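Local coordinates for tellurite resistance protein of COG3793 (Nostoc punctiforme, PDB 2OU3) that belongs to the TerB family of tellurite resistance proteins, binds zinc, and probably takes part in the cell's response to tellurite, at the interface of chains A and B. Coordinates in Å, arbitrary orientation; residue numbers count along the deposited sequence, not the author numbering. Chains: chain A/B, Tellurite resistance protein of COG3793.

Three patches of one two-fold symmetric interface show how a pair of identical helical chains can combine aromatic packing with a mixed polar and aliphatic contact. Contact 1 sets the late part of helix 130-154 of chain B against helices 94-106 and 130-154 and the end of helix 4-18 of chain A; it lies about 15 Å from contact 3 and 20 Å from contact 2, between C-alpha centres. Contacts 2 and 3, about 11 Å apart, use helices 4-18 and 48-60 and share A:Trp16, while A:Phe17 joins contact 3 to contact 1. The symmetry and shared residues are consistent with a dimer, although the deposited assembly alone does not prove one.

Contact 1: the interface of chains A and B. Residues chain A 17, 95-96, 99, 136, 139, 143; chain B 150, 153-154.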
ATOM      1  N   PHE A  17      -2.178   4.430   3.225  1.00 14.73           N
ATOM      2  CA  PHE A  17      -3.475   3.766   3.290  1.00 12.57           C
ATOM      3  C   PHE A  17      -4.534   4.589   4.019  1.00 13.24           C
ATOM      4  O   PHE A  17      -5.726   4.457   3.730  1.00 14.21           O
ATOM      5  CB  PHE A  17      -3.336   2.420   3.992  1.00 13.95           C
ATOM      6  CG  PHE A  17      -2.751   1.353   3.117  1.00 17.37           C
ATOM      7  CD1 PHE A  17      -3.432   0.914   1.997  1.00 16.68           C
ATOM      8  CD2 PHE A  17      -1.531   0.772   3.421  1.00 19.85           C
ATOM      9  CE1 PHE A  17      -2.914  -0.096   1.197  1.00 19.89           C
ATOM     10  CE2 PHE A  17      -1.002  -0.250   2.605  1.00 24.40           C
ATOM     11  CZ  PHE A  17      -1.694  -0.665   1.503  1.00 16.41           C
ATOM     12  N   ARG A  95     -15.967   4.231   9.219  1.00 11.69           N
ATOM     13  CA  ARG A  95     -15.976   3.957   7.776  1.00 12.50           C
ATOM     14  C   ARG A  95     -14.713   3.208   7.351  1.00 12.74           C
ATOM     15  O   ARG A  95     -14.738   2.340   6.493  1.00 13.72           O
ATOM     16  CB  ARG A  95     -16.102   5.232   6.972  1.00 12.79           C
ATOM     17  CG  ARG A  95     -17.414   5.977   7.216  1.00 11.66           C
ATOM     18  CD  ARG A  95     -17.454   7.228   6.364  1.00 15.37           C
ATOM     19  NE  ARG A  95     -18.603   8.056   6.680  1.00 16.46           N
ATOM     20  CZ  ARG A  95     -19.003   9.083   5.939  1.00 16.38           C
ATOM     21  NH1 ARG A  95     -18.358   9.438   4.836  1.00 14.32           N
ATOM     22  NH2 ARG A  95     -20.060   9.746   6.300  1.00 16.09           N
ATOM     23  N   ASP A  96     -13.614   3.577   7.984  1.00 13.88           N
ATOM     24  CA  ASP A  96     -12.310   2.992   7.764  1.00 13.51           C
ATOM     25  C   ASP A  96     -12.363   1.496   8.150  1.00 12.37           C
ATOM     26  O   ASP A  96     -11.942   0.628   7.400  1.00 12.04           O
ATOM     27  CB  ASP A  96     -11.347   3.829   8.610  1.00 13.17           C
ATOM     28  CG  ASP A  96      -9.880   3.415   8.514  1.00 15.19           C
ATOM     29  OD1 ASP A  96      -9.521   2.423   7.830  1.00 13.57           O
ATOM     30  OD2 ASP A  96      -9.083   4.181   9.139  1.00 12.99           O
ATOM     31  N   LEU A  99     -14.488  -0.480   5.507  1.00 13.22           N
ATOM     32  CA  LEU A  99     -13.772  -0.673   4.274  1.00 12.46           C
ATOM     33  C   LEU A  99     -12.729  -1.766   4.386  1.00 13.12           C
ATOM     34  O   LEU A  99     -12.629  -2.614   3.525  1.00 15.20           O
ATOM     35  CB  LEU A  99     -13.149   0.648   3.774  1.00 14.93           C
ATOM     36  CG  LEU A  99     -12.361   0.515   2.455  1.00 15.22           C
ATOM     37  CD1 LEU A  99     -13.238   0.031   1.297  1.00 16.19           C
ATOM     38  CD2 LEU A  99     -11.629   1.830   2.097  1.00 16.80           C
ATOM     39  N   LEU A 136     -18.764   2.702  -0.059  1.00 16.05           N
ATOM     40  CA  LEU A 136     -17.567   2.021   0.400  1.00 15.98           C
ATOM     41  C   LEU A 136     -17.378   0.719  -0.370  1.00 15.26           C
ATOM     42  O   LEU A 136     -16.256   0.387  -0.761  1.00 14.18           O
ATOM     43  CB  LEU A 136     -17.654   1.742   1.896  1.00 13.59           C
ATOM     44  CG  LEU A 136     -17.491   2.987   2.766  1.00 11.85           C
ATOM     45  CD1 LEU A 136     -17.872   2.646   4.209  1.00 13.68           C
ATOM     46  CD2 LEU A 136     -16.068   3.579   2.662  1.00 13.56           C
ATOM     47  N   LEU A 139     -16.150   1.688  -3.785  1.00 17.29           N
ATOM     48  CA  LEU A 139     -14.756   2.054  -3.685  1.00 17.86           C
ATOM     49  C   LEU A 139     -13.850   0.789  -3.681  1.00 15.75           C
ATOM     50  O   LEU A 139     -12.883   0.721  -4.439  1.00 14.34           O
ATOM     51  CB  LEU A 139     -14.531   2.886  -2.454  1.00 15.40           C
ATOM     52  CG  LEU A 139     -13.085   3.328  -2.229  1.00 21.51           C
ATOM     53  CD1 LEU A 139     -12.643   4.328  -3.295  1.00 22.79           C
ATOM     54  CD2 LEU A 139     -12.964   3.902  -0.839  1.00 23.90           C
ATOM     55  N   GLU A 143     -11.093  -0.022  -6.403  1.00 16.42           N
ATOM     56  CA  GLU A 143      -9.710  -0.192  -5.953  1.00 17.37           C
ATOM     57  C   GLU A 143      -9.140  -1.551  -6.395  1.00 16.56           C
ATOM     58  O   GLU A 143      -8.033  -1.627  -6.938  1.00 14.58           O
ATOM     59  CB  GLU A 143      -9.619  -0.034  -4.450  1.00 17.62           C
ATOM     60  CG  GLU A 143      -9.695   1.389  -3.949  1.00 22.97           C
ATOM     61  CD  GLU A 143      -9.695   1.496  -2.383  1.00 25.45           C
ATOM     62  OE1 GLU A 143      -9.978   0.505  -1.652  1.00 27.78           O
ATOM     63  OE2 GLU A 143      -9.502   2.624  -1.887  1.00 29.26           O
TER
ATOM     64  N   ARG B 150     -10.874   7.862  -1.582  1.00 14.26           N
ATOM     65  CA  ARG B 150     -10.921   7.008  -0.408  0.50 17.04           C
ATOM     66  C   ARG B 150     -10.767   7.839   0.870  1.00 16.39           C
ATOM     67  O   ARG B 150     -11.555   7.721   1.782  1.00 16.85           O
ATOM     68  CB  ARG B 150      -9.858   5.902  -0.440  0.50 17.91           C
ATOM     69  CG  ARG B 150      -9.870   5.065   0.840  0.50 19.49           C
ATOM     70  CD  ARG B 150      -8.927   3.894   0.814  0.50 19.94           C
ATOM     71  NE  ARG B 150      -7.539   4.278   1.067  0.50 21.22           N
ATOM     72  CZ  ARG B 150      -6.612   4.392   0.123  0.50 21.08           C
ATOM     73  NH1 ARG B 150      -6.911   4.142  -1.141  0.50 23.15           N
ATOM     74  NH2 ARG B 150      -5.373   4.723   0.439  0.50 23.75           N
ATOM     75  N   LEU B 153     -13.716   9.993   1.723  1.00 17.14           N
ATOM     76  CA  LEU B 153     -14.886   9.206   2.138  1.00 16.98           C
ATOM     77  C   LEU B 153     -14.706   8.661   3.555  1.00 16.71           C
ATOM     78  O   LEU B 153     -15.638   8.639   4.326  1.00 17.68           O
ATOM     79  CB  LEU B 153     -15.133   8.059   1.166  1.00 18.64           C
ATOM     80  CG  LEU B 153     -16.401   7.210   1.330  1.00 20.75           C
ATOM     81  CD1 LEU B 153     -17.683   8.068   1.293  1.00 17.34           C
ATOM     82  CD2 LEU B 153     -16.450   6.102   0.236  1.00 22.43           C
ATOM     83  N   LEU B 154     -13.511   8.188   3.876  1.00 14.80           N
ATOM     84  CA  LEU B 154     -13.241   7.650   5.221  1.00 14.75           C
ATOM     85  C   LEU B 154     -13.250   8.735   6.285  1.00 15.38           C
ATOM     86  O   LEU B 154     -13.777   8.536   7.387  1.00 14.59           O
ATOM     87  CB  LEU B 154     -11.866   6.936   5.256  1.00 13.64           C
ATOM     88  CG  LEU B 154     -11.689   5.688   4.394  1.00 15.66           C
ATOM     89  CD1 LEU B 154     -10.359   4.972   4.756  1.00 12.55           C
ATOM     90  CD2 LEU B 154     -12.874   4.717   4.536  1.00 13.99           C
TER
HETATM   91  O   HOH W   1     -13.896   6.449   9.469  1.00 17.29           O
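B:Leu154 and B:Arg150, one turn apart on helix 130-154 of chain B, press into a groove of chain A and give this helix-to-helix contact of the possible dimer both a greasy and a polar half. B:Leu154 enters with its CD2 methyl, which sits 3.7 Å from A:Asp96 CA, against the backbone of helix 94-106, while CD2 of A:Leu136 approaches the same methyl. B:Arg150 runs with CG anti to its backbone N (chi1 177°), and its aliphatic stem crosses A:Leu99 and A:Leu139 at about a right angle; its CD is 3.6 Å from A:Leu99 CD2. A bend at chi3 (79°) then turns the guanidinium between two acceptors. NE donates to the carbonyl A:Phe17 O at 3.2 Å, an acceptor lying in the guanidinium plane near the end of helix 4-18. NH1 forms a salt bridge with A:Glu143 OE2 at 3.1 Å, coming from above the carboxylate plane, with the two planar groups turned 64° apart. B:Leu153 supplies the third anchor: its CD2 meets A:Leu136 CD2 at 3.5 Å, and its carbonyl O accepts a 2.9 Å hydrogen bond from NH1 of the extended A:Arg95. Water 1 links A:Asp96 N to B:Leu154 O, 3.0 Å from the latter.

Contact 2: the interface of chains A and B. Residues chain A 8, 12, 16; chain B 53, 56-57, 60.
A:Trp12, on helix 4-18, lays one indole face on the backbone of helix 48-60 of chain B, where the lack of a side chain on B:Gly56 may let the ring approach the helix. The tight part is this face. B:Gly56 C lies 3.7 Å from the centroid of the five-membered ring, and B:Phe57 CA stands over the six-membered ring at 3.8 Å from its centroid. With CG anti to the backbone N (chi1 -174°), A:Trp12 sets its ring alongside B:Phe57, the two side chains pointing the same way, with A:Trp16 of its own helix behind the other face; CH2 of the A:Trp12 indole is 3.4 Å from B:Phe57 CD1. B:Trp53 closes one edge in an edge-to-face arrangement, its plane turned about 74° from that of A:Trp12. The indole N of A:Trp12 points over the B:Trp53 ring, and CZ2 of each indole meets at 3.5 Å. No hydrogen bond crosses the patch. Contact is looser along the margins: A:Leu8 loses little surface, its CG lying 3.8 Å from B:Gly56 CA, and A:Trp16 stays 4.4 Å from B:Trp53, CZ3 to CZ2. B:Ser60 likewise buries little, and its hydroxyl OG turns back to donate to B:Phe57 O at 2.7 Å.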
ATOM      1  N   LEU A   8      10.395   5.696   9.169  1.00 20.22           N
ATOM      2  CA  LEU A   8      10.237   6.134   7.795  1.00 20.39           C
ATOM      3  C   LEU A   8       9.233   5.281   7.033  1.00 16.36           C
ATOM      4  O   LEU A   8       8.303   5.834   6.390  1.00 17.74           O
ATOM      5  CB  LEU A   8      11.584   6.100   7.052  1.00 22.47           C
ATOM      6  CG  LEU A   8      11.572   6.785   5.688  1.00 23.12           C
ATOM      7  CD1 LEU A   8      11.262   8.280   5.790  1.00 29.20           C
ATOM      8  CD2 LEU A   8      12.933   6.578   5.080  1.00 28.40           C
ATOM      9  N   TRP A  12       5.189   6.222   6.157  1.00 15.45           N
ATOM     10  CA  TRP A  12       4.848   6.291   4.743  1.00 15.69           C
ATOM     11  C   TRP A  12       3.640   5.422   4.476  1.00 14.19           C
ATOM     12  O   TRP A  12       2.667   5.872   3.878  1.00 14.79           O
ATOM     13  CB  TRP A  12       6.025   5.850   3.846  1.00 14.30           C
ATOM     14  CG  TRP A  12       5.750   6.045   2.368  1.00 14.10           C
ATOM     15  CD1 TRP A  12       6.146   7.088   1.623  1.00 16.15           C
ATOM     16  CD2 TRP A  12       5.025   5.192   1.498  1.00 17.15           C
ATOM     17  NE1 TRP A  12       5.717   6.959   0.340  1.00 16.59           N
ATOM     18  CE2 TRP A  12       5.005   5.813   0.230  1.00 15.17           C
ATOM     19  CE3 TRP A  12       4.388   3.977   1.654  1.00 13.27           C
ATOM     20  CZ2 TRP A  12       4.396   5.239  -0.878  1.00 18.54           C
ATOM     21  CZ3 TRP A  12       3.786   3.408   0.568  1.00 14.84           C
ATOM     22  CH2 TRP A  12       3.756   4.059  -0.675  1.00 15.46           C
ATOM     23  N   TRP A  16      -0.030   6.348   3.412  1.00 15.92           N
ATOM     24  CA  TRP A  16      -0.493   5.850   2.153  1.00 14.58           C
ATOM     25  C   TRP A  16      -1.932   5.303   2.259  1.00 14.72           C
ATOM     26  O   TRP A  16      -2.805   5.660   1.459  1.00 13.94           O
ATOM     27  CB  TRP A  16       0.452   4.781   1.588  1.00 13.99           C
ATOM     28  CG  TRP A  16      -0.057   4.193   0.313  1.00 14.53           C
ATOM     29  CD1 TRP A  16      -0.726   2.981   0.164  1.00 17.13           C
ATOM     30  CD2 TRP A  16      -0.044   4.791  -0.985  1.00 12.56           C
ATOM     31  NE1 TRP A  16      -1.075   2.806  -1.147  1.00 16.38           N
ATOM     32  CE2 TRP A  16      -0.679   3.897  -1.870  1.00 18.34           C
ATOM     33  CE3 TRP A  16       0.446   5.996  -1.494  1.00 16.06           C
ATOM     34  CZ2 TRP A  16      -0.837   4.182  -3.224  1.00 17.39           C
ATOM     35  CZ3 TRP A  16       0.302   6.265  -2.829  1.00 22.14           C
ATOM     36  CH2 TRP A  16      -0.309   5.353  -3.687  1.00 20.72           C
TER
ATOM     37  N   TRP B  53       9.975  10.593  -0.438  1.00 15.72           N
ATOM     38  CA  TRP B  53       8.845   9.731  -0.779  1.00 17.02           C
ATOM     39  C   TRP B  53       9.355   8.373  -1.261  1.00 15.72           C
ATOM     40  O   TRP B  53       8.846   7.320  -0.854  1.00 15.84           O
ATOM     41  CB  TRP B  53       7.977  10.411  -1.844  1.00 19.56           C
ATOM     42  CG  TRP B  53       6.674   9.733  -2.111  1.00 18.66           C
ATOM     43  CD1 TRP B  53       5.456  10.052  -1.564  1.00 22.72           C
ATOM     44  CD2 TRP B  53       6.429   8.632  -3.000  1.00 14.49           C
ATOM     45  NE1 TRP B  53       4.503   9.211  -2.034  1.00 20.98           N
ATOM     46  CE2 TRP B  53       5.054   8.334  -2.918  1.00 16.51           C
ATOM     47  CE3 TRP B  53       7.241   7.854  -3.843  1.00 16.98           C
ATOM     48  CZ2 TRP B  53       4.457   7.328  -3.668  1.00 19.78           C
ATOM     49  CZ3 TRP B  53       6.651   6.833  -4.567  1.00 21.27           C
ATOM     50  CH2 TRP B  53       5.257   6.575  -4.463  1.00 22.13           C
ATOM     51  N   GLY B  56      10.761   6.301   1.665  1.00 13.41           N
ATOM     52  CA  GLY B  56       9.650   5.839   2.505  1.00 13.15           C
ATOM     53  C   GLY B  56       8.890   4.716   1.845  1.00 12.60           C
ATOM     54  O   GLY B  56       8.509   3.778   2.515  1.00 14.00           O
ATOM     55  N   PHE B  57       8.676   4.816   0.530  1.00 13.49           N
ATOM     56  CA  PHE B  57       8.070   3.725  -0.280  1.00 13.57           C
ATOM     57  C   PHE B  57       8.891   2.437  -0.144  1.00 14.81           C
ATOM     58  O   PHE B  57       8.371   1.344   0.134  1.00 14.32           O
ATOM     59  CB  PHE B  57       7.975   4.202  -1.753  1.00 14.96           C
ATOM     60  CG  PHE B  57       7.322   3.219  -2.712  1.00 15.25           C
ATOM     61  CD1 PHE B  57       6.221   2.468  -2.341  1.00 16.35           C
ATOM     62  CD2 PHE B  57       7.809   3.100  -4.013  1.00 17.20           C
ATOM     63  CE1 PHE B  57       5.593   1.608  -3.257  1.00 14.04           C
ATOM     64  CE2 PHE B  57       7.199   2.231  -4.924  1.00 20.77           C
ATOM     65  CZ  PHE B  57       6.105   1.485  -4.542  1.00 17.09           C
ATOM     66  N   SER B  60       8.835   0.960   3.356  1.00 17.95           N
ATOM     67  CA  SER B  60       7.558   0.299   3.647  1.00 18.62           C
ATOM     68  C   SER B  60       7.561  -1.168   3.244  1.00 17.91           C
ATOM     69  O   SER B  60       6.748  -1.908   3.764  1.00 17.14           O
ATOM     70  CB  SER B  60       6.356   0.978   2.963  1.00 16.34           C
ATOM     71  OG  SER B  60       6.221   0.585   1.620  1.00 17.75           O
TER

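Contact 3: the interface of chains A and B. Residues chain A 13, 16-17, 53, 57, 60; chain B 12-13, 16-17.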
ATOM      1  N   ILE A  13       3.679   4.174   4.942  1.00 13.92           N
ATOM      2  CA  ILE A  13       2.605   3.239   4.660  0.50 14.55           C
ATOM      3  C   ILE A  13       1.303   3.600   5.391  1.00 14.10           C
ATOM      4  O   ILE A  13       0.197   3.429   4.852  1.00 14.22           O
ATOM      5  CB  ILE A  13       3.069   1.775   4.963  0.50 15.80           C
ATOM      6  CG1 ILE A  13       2.260   0.767   4.149  0.50 19.31           C
ATOM      7  CG2 ILE A  13       3.031   1.461   6.464  0.50 16.47           C
ATOM      8  CD1 ILE A  13       2.055   1.163   2.682  0.50 21.64           C
ATOM      9  N   TRP A  16      -0.030   6.348   3.412  1.00 15.92           N
ATOM     10  CA  TRP A  16      -0.493   5.850   2.153  1.00 14.58           C
ATOM     11  C   TRP A  16      -1.932   5.303   2.259  1.00 14.72           C
ATOM     12  O   TRP A  16      -2.805   5.660   1.459  1.00 13.94           O
ATOM     13  CB  TRP A  16       0.452   4.781   1.588  1.00 13.99           C
ATOM     14  CG  TRP A  16      -0.057   4.193   0.313  1.00 14.53           C
ATOM     15  CD1 TRP A  16      -0.726   2.981   0.164  1.00 17.13           C
ATOM     16  CD2 TRP A  16      -0.044   4.791  -0.985  1.00 12.56           C
ATOM     17  NE1 TRP A  16      -1.075   2.806  -1.147  1.00 16.38           N
ATOM     18  CE2 TRP A  16      -0.679   3.897  -1.870  1.00 18.34           C
ATOM     19  CE3 TRP A  16       0.446   5.996  -1.494  1.00 16.06           C
ATOM     20  CZ2 TRP A  16      -0.837   4.182  -3.224  1.00 17.39           C
ATOM     21  CZ3 TRP A  16       0.302   6.265  -2.829  1.00 22.14           C
ATOM     22  CH2 TRP A  16      -0.309   5.353  -3.687  1.00 20.72           C
ATOM     23  N   PHE A  17      -2.178   4.430   3.225  1.00 14.73           N
ATOM     24  CA  PHE A  17      -3.475   3.766   3.290  1.00 12.57           C
ATOM     25  C   PHE A  17      -4.534   4.589   4.019  1.00 13.24           C
ATOM     26  O   PHE A  17      -5.726   4.457   3.730  1.00 14.21           O
ATOM     27  CB  PHE A  17      -3.336   2.420   3.992  1.00 13.95           C
ATOM     28  CG  PHE A  17      -2.751   1.353   3.117  1.00 17.37           C
ATOM     29  CD1 PHE A  17      -3.432   0.914   1.997  1.00 16.68           C
ATOM     30  CD2 PHE A  17      -1.531   0.772   3.421  1.00 19.85           C
ATOM     31  CE1 PHE A  17      -2.914  -0.096   1.197  1.00 19.89           C
ATOM     32  CE2 PHE A  17      -1.002  -0.250   2.605  1.00 24.40           C
ATOM     33  CZ  PHE A  17      -1.694  -0.665   1.503  1.00 16.41           C
ATOM     34  N   TRP A  53      -5.040 -12.506   5.435  1.00 15.34           N
ATOM     35  CA  TRP A  53      -4.941 -11.216   4.763  1.00 16.66           C
ATOM     36  C   TRP A  53      -4.961 -10.044   5.754  1.00 15.66           C
ATOM     37  O   TRP A  53      -4.185  -9.062   5.640  1.00 16.17           O
ATOM     38  CB  TRP A  53      -6.099 -11.100   3.796  1.00 20.09           C
ATOM     39  CG  TRP A  53      -5.946 -10.003   2.823  1.00 19.35           C
ATOM     40  CD1 TRP A  53      -5.418 -10.103   1.565  1.00 21.96           C
ATOM     41  CD2 TRP A  53      -6.351  -8.646   2.985  1.00 17.48           C
ATOM     42  NE1 TRP A  53      -5.479  -8.897   0.946  1.00 16.52           N
ATOM     43  CE2 TRP A  53      -6.030  -7.977   1.794  1.00 21.74           C
ATOM     44  CE3 TRP A  53      -6.941  -7.922   4.034  1.00 15.79           C
ATOM     45  CZ2 TRP A  53      -6.280  -6.623   1.608  1.00 22.47           C
ATOM     46  CZ3 TRP A  53      -7.158  -6.573   3.855  1.00 22.74           C
ATOM     47  CH2 TRP A  53      -6.835  -5.941   2.639  1.00 22.37           C
ATOM     48  N   PHE A  57      -1.947  -7.394   6.407  1.00 12.75           N
ATOM     49  CA  PHE A  57      -2.206  -5.969   6.240  1.00 13.78           C
ATOM     50  C   PHE A  57      -1.719  -5.259   7.497  1.00 14.98           C
ATOM     51  O   PHE A  57      -0.939  -4.333   7.417  1.00 13.83           O
ATOM     52  CB  PHE A  57      -3.703  -5.795   5.997  1.00 14.47           C
ATOM     53  CG  PHE A  57      -4.156  -4.390   5.790  1.00 14.65           C
ATOM     54  CD1 PHE A  57      -3.402  -3.476   5.069  1.00 18.77           C
ATOM     55  CD2 PHE A  57      -5.413  -4.018   6.265  1.00 16.88           C
ATOM     56  CE1 PHE A  57      -3.866  -2.189   4.854  1.00 19.54           C
ATOM     57  CE2 PHE A  57      -5.880  -2.717   6.063  1.00 22.04           C
ATOM     58  CZ  PHE A  57      -5.117  -1.820   5.371  1.00 17.24           C
ATOM     59  N   SER A  60       2.132  -5.214   7.867  1.00 18.05           N
ATOM     60  CA  SER A  60       2.797  -4.323   6.928  1.00 18.80           C
ATOM     61  C   SER A  60       2.999  -2.961   7.525  1.00 17.68           C
ATOM     62  O   SER A  60       3.885  -2.264   7.079  1.00 18.24           O
ATOM     63  CB  SER A  60       2.037  -4.182   5.607  1.00 19.29           C
ATOM     64  OG  SER A  60       0.892  -3.387   5.753  1.00 17.89           O
TER
ATOM     65  N   TRP B  12       3.004  -9.388   2.300  1.00 15.40           N
ATOM     66  CA  TRP B  12       1.702  -8.790   2.021  1.00 15.84           C
ATOM     67  C   TRP B  12       1.881  -7.524   1.178  1.00 14.16           C
ATOM     68  O   TRP B  12       1.262  -7.372   0.128  1.00 14.17           O
ATOM     69  CB  TRP B  12       0.955  -8.499   3.321  1.00 15.25           C
ATOM     70  CG  TRP B  12      -0.449  -8.070   3.061  1.00 17.37           C
ATOM     71  CD1 TRP B  12      -1.561  -8.876   3.031  1.00 17.37           C
ATOM     72  CD2 TRP B  12      -0.896  -6.758   2.738  1.00 12.37           C
ATOM     73  NE1 TRP B  12      -2.672  -8.131   2.740  1.00 17.51           N
ATOM     74  CE2 TRP B  12      -2.297  -6.836   2.533  1.00 14.62           C
ATOM     75  CE3 TRP B  12      -0.264  -5.518   2.612  1.00 15.93           C
ATOM     76  CZ2 TRP B  12      -3.062  -5.731   2.205  1.00 14.93           C
ATOM     77  CZ3 TRP B  12      -1.023  -4.418   2.277  1.00 17.39           C
ATOM     78  CH2 TRP B  12      -2.416  -4.538   2.065  1.00 16.33           C
ATOM     79  N   ILE B  13       2.766  -6.633   1.609  1.00 14.00           N
ATOM     80  CA  ILE B  13       2.911  -5.340   0.966  1.00 13.40           C
ATOM     81  C   ILE B  13       3.591  -5.479  -0.420  1.00 13.65           C
ATOM     82  O   ILE B  13       3.250  -4.763  -1.349  1.00 14.29           O
ATOM     83  CB  ILE B  13       3.663  -4.358   1.873  1.00 15.73           C
ATOM     84  CG1 ILE B  13       3.465  -2.906   1.452  1.00 22.25           C
ATOM     85  CG2 ILE B  13       5.150  -4.741   2.028  1.00 16.48           C
ATOM     86  CD1 ILE B  13       1.986  -2.488   1.234  1.00 20.99           C
ATOM     87  N   TRP B  16       0.886  -6.652  -2.578  1.00 15.67           N
ATOM     88  CA  TRP B  16      -0.064  -5.588  -2.746  1.00 13.74           C
ATOM     89  C   TRP B  16       0.341  -4.644  -3.892  1.00 14.28           C
ATOM     90  O   TRP B  16      -0.451  -4.387  -4.786  1.00 12.59           O
ATOM     91  CB  TRP B  16      -0.246  -4.785  -1.426  1.00 14.04           C
ATOM     92  CG  TRP B  16      -1.206  -3.625  -1.623  1.00 13.42           C
ATOM     93  CD1 TRP B  16      -0.884  -2.280  -1.843  1.00 13.61           C
ATOM     94  CD2 TRP B  16      -2.617  -3.716  -1.759  1.00 14.30           C
ATOM     95  NE1 TRP B  16      -2.044  -1.562  -2.040  1.00 17.17           N
ATOM     96  CE2 TRP B  16      -3.110  -2.406  -1.996  1.00 20.28           C
ATOM     97  CE3 TRP B  16      -3.530  -4.772  -1.665  1.00 16.43           C
ATOM     98  CZ2 TRP B  16      -4.464  -2.148  -2.177  1.00 19.58           C
ATOM     99  CZ3 TRP B  16      -4.861  -4.504  -1.835  1.00 22.90           C
ATOM    100  CH2 TRP B  16      -5.319  -3.205  -2.071  1.00 20.41           C
ATOM    101  N   PHE B  17       1.565  -4.124  -3.851  1.00 14.79           N
ATOM    102  CA  PHE B  17       2.008  -3.144  -4.833  1.00 12.69           C
ATOM    103  C   PHE B  17       2.445  -3.749  -6.156  1.00 13.36           C
ATOM    104  O   PHE B  17       2.293  -3.102  -7.161  1.00 13.81           O
ATOM    105  CB  PHE B  17       3.173  -2.295  -4.290  1.00 13.78           C
ATOM    106  CG  PHE B  17       2.747  -1.245  -3.304  1.00 16.79           C
ATOM    107  CD1 PHE B  17       1.852  -0.254  -3.669  1.00 18.74           C
ATOM    108  CD2 PHE B  17       3.213  -1.260  -1.999  1.00 23.84           C
ATOM    109  CE1 PHE B  17       1.454   0.751  -2.763  1.00 19.01           C
ATOM    110  CE2 PHE B  17       2.823  -0.248  -1.080  1.00 23.12           C
ATOM    111  CZ  PHE B  17       1.942   0.746  -1.475  1.00 16.82           C
TER
HETATM  112  O   HOH W   2      -2.146   0.931  -3.387  1.00 36.09           O
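A:Phe17 and B:Trp16 slide past each other in opposite directions, and A:Trp16 and B:Phe17 repeat the arrangement across the two-fold axis, where the N-terminal helices 4-18 of two TerB-family chains meet. The rings are edge-to-face, with planes about 61° apart in each pair. The phenyl tip does the touching: B:Phe17 CE1 stands over the rim of the A:Trp16 indole, 3.6 Å from NE1. Within each chain the phenyl ring also rests on its own tryptophan, CD1 of A:Trp16 lying over the centre of the A:Phe17 ring. The opposite face of the A:Phe17 ring receives A:Phe57 CE1, which leaves it between two aromatic neighbours of its own chain, with its edge toward chain B. Beside these pairs A:Ile13 and B:Ile13 reach tip to tip, their CD1 methyls 3.9 Å apart. B:Trp12 meets A:Phe17 tip to tip as well, CZ3 to CZ at 3.9 Å, and spreads one face over A:Phe57 CA. The face of A:Trp53 closes the edge of B:Trp12 at about 75°, CZ2 to CZ2 at 3.4 Å, the twin of the A:Trp12 arrangement with chains exchanged. Water 2 bridges the two-fold related indole N-H groups, 3.1 Å from A:Trp16 NE1 and 2.8 Å from B:Trp16 NE1, and lies in the plane of the A:Trp16 ring at its edge.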